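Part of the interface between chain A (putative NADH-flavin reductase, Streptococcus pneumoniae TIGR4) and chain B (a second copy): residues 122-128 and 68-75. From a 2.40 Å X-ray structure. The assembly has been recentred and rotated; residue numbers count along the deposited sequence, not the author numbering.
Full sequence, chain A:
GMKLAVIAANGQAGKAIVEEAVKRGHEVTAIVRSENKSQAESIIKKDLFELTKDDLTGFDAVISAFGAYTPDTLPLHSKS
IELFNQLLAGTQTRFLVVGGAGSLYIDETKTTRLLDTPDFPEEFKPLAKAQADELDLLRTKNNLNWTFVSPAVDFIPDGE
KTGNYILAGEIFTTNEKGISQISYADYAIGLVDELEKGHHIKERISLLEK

Chain A 122-128: EEFKPLA
Chain B (68-75) AYTPDTLP

Contact between chain A 122-128 and a turn of chain B (68-75) in a putative NADH-flavin reductase, burying 295 Å² summed over both sides. No direct hydrogen bond crosses between the stretches; apolar packing, one CH-pi contact and one bridging water join them. In chain A, residues 122-124 have helical phi/psi (-54/-43, -67/-16, -92/-22), and the chain is helical by Ala128(A) and beyond; from Lys125(A) to Ala128(A) phi spans -56° to -68° and psi -38° to -47°. Chain B runs extended through Ala68(B) (-139/138), passes Tyr69(B) at -138/33 and Thr70(B) at -129/155, then coils with helical phi/psi from Pro71(B) to Pro75(B). The backbones come nearest at Glu123(A) and Tyr69(B), whose CA atoms are 6.1 Å apart; from there Glu123(A) to Leu127(A) and Tyr69(B) to Pro71(B) run roughly the same way.

Glu122(A) makes no contact with chain B and instead braces its own turn: its O accepts from Lys125(A) N at 3.1 Å, and its OE2 forms a salt bridge with Lys125(A) NZ at 2.6 Å. Its chi1 lies between wells at -95°, with chi2 m; Lys125(A) reaches it through an m, t, t, t chain.

Glu123(A) points its CA-to-CB bond toward chain B. Its CB lies over one face of the Tyr69(B) ring, 3.8 Å from the centroid and 25° off the normal, and approaches Tyr69(B) CG to 3.5 Å. This CH-pi contact sets an aliphatic carbon against the aromatic pi cloud, while chi1 m, chi2 p (88°) and chi3 -5° fold the carboxylate back beside its own backbone, so that CB, not the acid, meets the ring. Tyr69(B) is itself m, with chi2 -78°, and is the residue of chain B most covered by the contact.

Phe124(A) leaves its backbone sideways, but chi1 m (-74°) and chi2 4° bring the ring end nearer. Its CD1 is 3.4 Å from Tyr69(B) O, while CE1 packs 3.7 Å from Tyr69(B) CB and lies at the edge of the tyrosine ring, near its plane. Farther out, CZ meets Leu74(B) CD1 at 4.4 Å, a looser apolar contact to a side chain with chi1 m (-87°) and chi2 t. A water ties the backbones together here, donating to Tyr69(B) O at 2.6 Å and, weakly, to Phe124(A) O at 3.4 Å; the same Phe124(A) O accepts from Ala128(A) N at 3.0 Å.

Pro126(A), with a C-gamma exo ring, stays out of reach. One residue later, Leu127(A) points toward chain B; chi1 t and chi2 p place CD2 3.9 Å from Pro71(B) CD and 4.1 Å from Thr70(B) CG2, so a methyl group rests on the start of the turn. Pro71(B) is also C-gamma exo.

That turn is held internally: Thr70(B) O accepts from Leu74(B) N at 2.8 Å and, weakly, from Thr73(B) N at 3.0 Å. The hydroxyls Thr70(B) OG1 and Thr73(B) OG1, both on p rotamers, share a very short 2.4 Å hydrogen bond. Ala128(A) closes the segment without touching chain B.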

# COMPACT_ATOMS: atom_id res chain seq x y z
N GLU A 122 -3.76 -9.99 12.06
CA GLU A 122 -3.89 -10.60 13.38
C GLU A 122 -3.14 -11.92 13.50
O GLU A 122 -2.47 -12.17 14.50
CB GLU A 122 -5.36 -10.82 13.72
CG GLU A 122 -6.00 -9.71 14.53
CD GLU A 122 -5.31 -9.50 15.87
OE1 GLU A 122 -4.85 -10.49 16.47
OE2 GLU A 122 -5.24 -8.34 16.33
N GLU A 123 -3.25 -12.76 12.48
CA GLU A 123 -2.67 -14.10 12.52
C GLU A 123 -1.14 -14.10 12.55
O GLU A 123 -0.52 -15.11 12.88
CB GLU A 123 -3.16 -14.93 11.32
CG GLU A 123 -4.67 -15.06 11.22
CD GLU A 123 -5.32 -13.93 10.45
OE1 GLU A 123 -4.60 -12.98 10.07
OE2 GLU A 123 -6.55 -13.99 10.22
N PHE A 124 -0.54 -12.96 12.22
CA PHE A 124 0.91 -12.86 12.22
C PHE A 124 1.42 -12.35 13.56
O PHE A 124 2.58 -12.57 13.92
CB PHE A 124 1.40 -11.94 11.10
CG PHE A 124 1.31 -12.54 9.73
CD1 PHE A 124 0.74 -13.80 9.53
CD2 PHE A 124 1.80 -11.86 8.63
CE1 PHE A 124 0.66 -14.35 8.27
CE2 PHE A 124 1.72 -12.41 7.36
CZ PHE A 124 1.15 -13.66 7.18
N LYS A 125 0.55 -11.68 14.29
CA LYS A 125 0.91 -11.02 15.55
C LYS A 125 1.55 -11.93 16.62
O LYS A 125 2.50 -11.51 17.27
CB LYS A 125 -0.31 -10.33 16.14
CG LYS A 125 -0.79 -9.15 15.31
CD LYS A 125 -1.91 -8.40 16.01
CE LYS A 125 -2.27 -7.13 15.25
NZ LYS A 125 -3.45 -6.45 15.85
N PRO A 126 1.03 -13.16 16.81
CA PRO A 126 1.66 -13.99 17.85
C PRO A 126 3.14 -14.28 17.60
O PRO A 126 3.95 -14.12 18.52
CB PRO A 126 0.84 -15.28 17.81
CG PRO A 126 -0.49 -14.85 17.33
CD PRO A 126 -0.20 -13.79 16.30
N LEU A 127 3.50 -14.69 16.39
CA LEU A 127 4.90 -14.94 16.07
C LEU A 127 5.70 -13.64 16.07
O LEU A 127 6.80 -13.59 16.62
CB LEU A 127 5.03 -15.63 14.71
CG LEU A 127 6.47 -15.84 14.22
CD1 LEU A 127 7.27 -16.66 15.23
CD2 LEU A 127 6.49 -16.50 12.85
N ALA A 128 5.14 -12.61 15.45
CA ALA A 128 5.81 -11.31 15.33
C ALA A 128 6.10 -10.70 16.70
O ALA A 128 7.14 -10.08 16.90
CB ALA A 128 4.96 -10.36 14.51
N ALA B 68 -2.58 -21.20 7.24
CA ALA B 68 -1.24 -21.24 7.81
C ALA B 68 -0.65 -19.84 7.77
O ALA B 68 -0.80 -19.13 6.78
CB ALA B 68 -0.36 -22.22 7.06
N TYR B 69 0.02 -19.43 8.85
CA TYR B 69 0.36 -18.03 9.01
C TYR B 69 1.78 -17.78 9.54
O TYR B 69 2.02 -16.82 10.26
CB TYR B 69 -0.66 -17.37 9.94
CG TYR B 69 -2.09 -17.73 9.59
CD1 TYR B 69 -2.74 -17.12 8.53
CD2 TYR B 69 -2.78 -18.70 10.31
CE1 TYR B 69 -4.04 -17.45 8.20
CE2 TYR B 69 -4.08 -19.04 9.99
CZ TYR B 69 -4.71 -18.41 8.93
OH TYR B 69 -6.00 -18.74 8.60
N THR B 70 2.71 -18.66 9.17
CA THR B 70 4.12 -18.44 9.45
C THR B 70 4.90 -18.62 8.15
O THR B 70 4.44 -19.30 7.25
CB THR B 70 4.66 -19.41 10.53
OG1 THR B 70 4.67 -20.75 10.01
CG2 THR B 70 3.81 -19.35 11.78
N PRO B 71 6.08 -17.98 8.05
CA PRO B 71 6.91 -18.13 6.85
C PRO B 71 7.18 -19.59 6.48
O PRO B 71 7.19 -19.92 5.30
CB PRO B 71 8.21 -17.41 7.24
CG PRO B 71 7.78 -16.38 8.22
CD PRO B 71 6.64 -16.99 8.99
N ASP B 72 7.38 -20.45 7.49
CA ASP B 72 7.59 -21.88 7.25
C ASP B 72 6.35 -22.58 6.72
O ASP B 72 6.45 -23.46 5.87
CB ASP B 72 8.03 -22.58 8.54
CG ASP B 72 9.47 -22.29 8.91
OD1 ASP B 72 10.27 -21.97 8.00
OD2 ASP B 72 9.81 -22.41 10.11
N THR B 73 5.18 -22.19 7.22
CA THR B 73 3.95 -22.93 6.95
C THR B 73 3.08 -22.34 5.84
O THR B 73 2.20 -23.03 5.32
CB THR B 73 3.08 -23.04 8.21
OG1 THR B 73 2.85 -21.73 8.76
CG2 THR B 73 3.76 -23.93 9.26
N LEU B 74 3.31 -21.08 5.48
CA LEU B 74 2.53 -20.44 4.41
C LEU B 74 2.46 -21.26 3.11
O LEU B 74 1.41 -21.30 2.47
CB LEU B 74 3.09 -19.04 4.11
CG LEU B 74 2.54 -17.90 4.97
CD1 LEU B 74 3.34 -16.63 4.74
CD2 LEU B 74 1.07 -17.65 4.65
N PRO B 75 3.57 -21.92 2.70
CA PRO B 75 3.45 -22.76 1.50
C PRO B 75 2.53 -23.97 1.63
O PRO B 75 2.27 -24.62 0.62
CB PRO B 75 4.89 -23.23 1.26
CG PRO B 75 5.73 -22.17 1.85
CD PRO B 75 4.99 -21.72 3.07
O HOH W 1 3.21 -15.25 11.91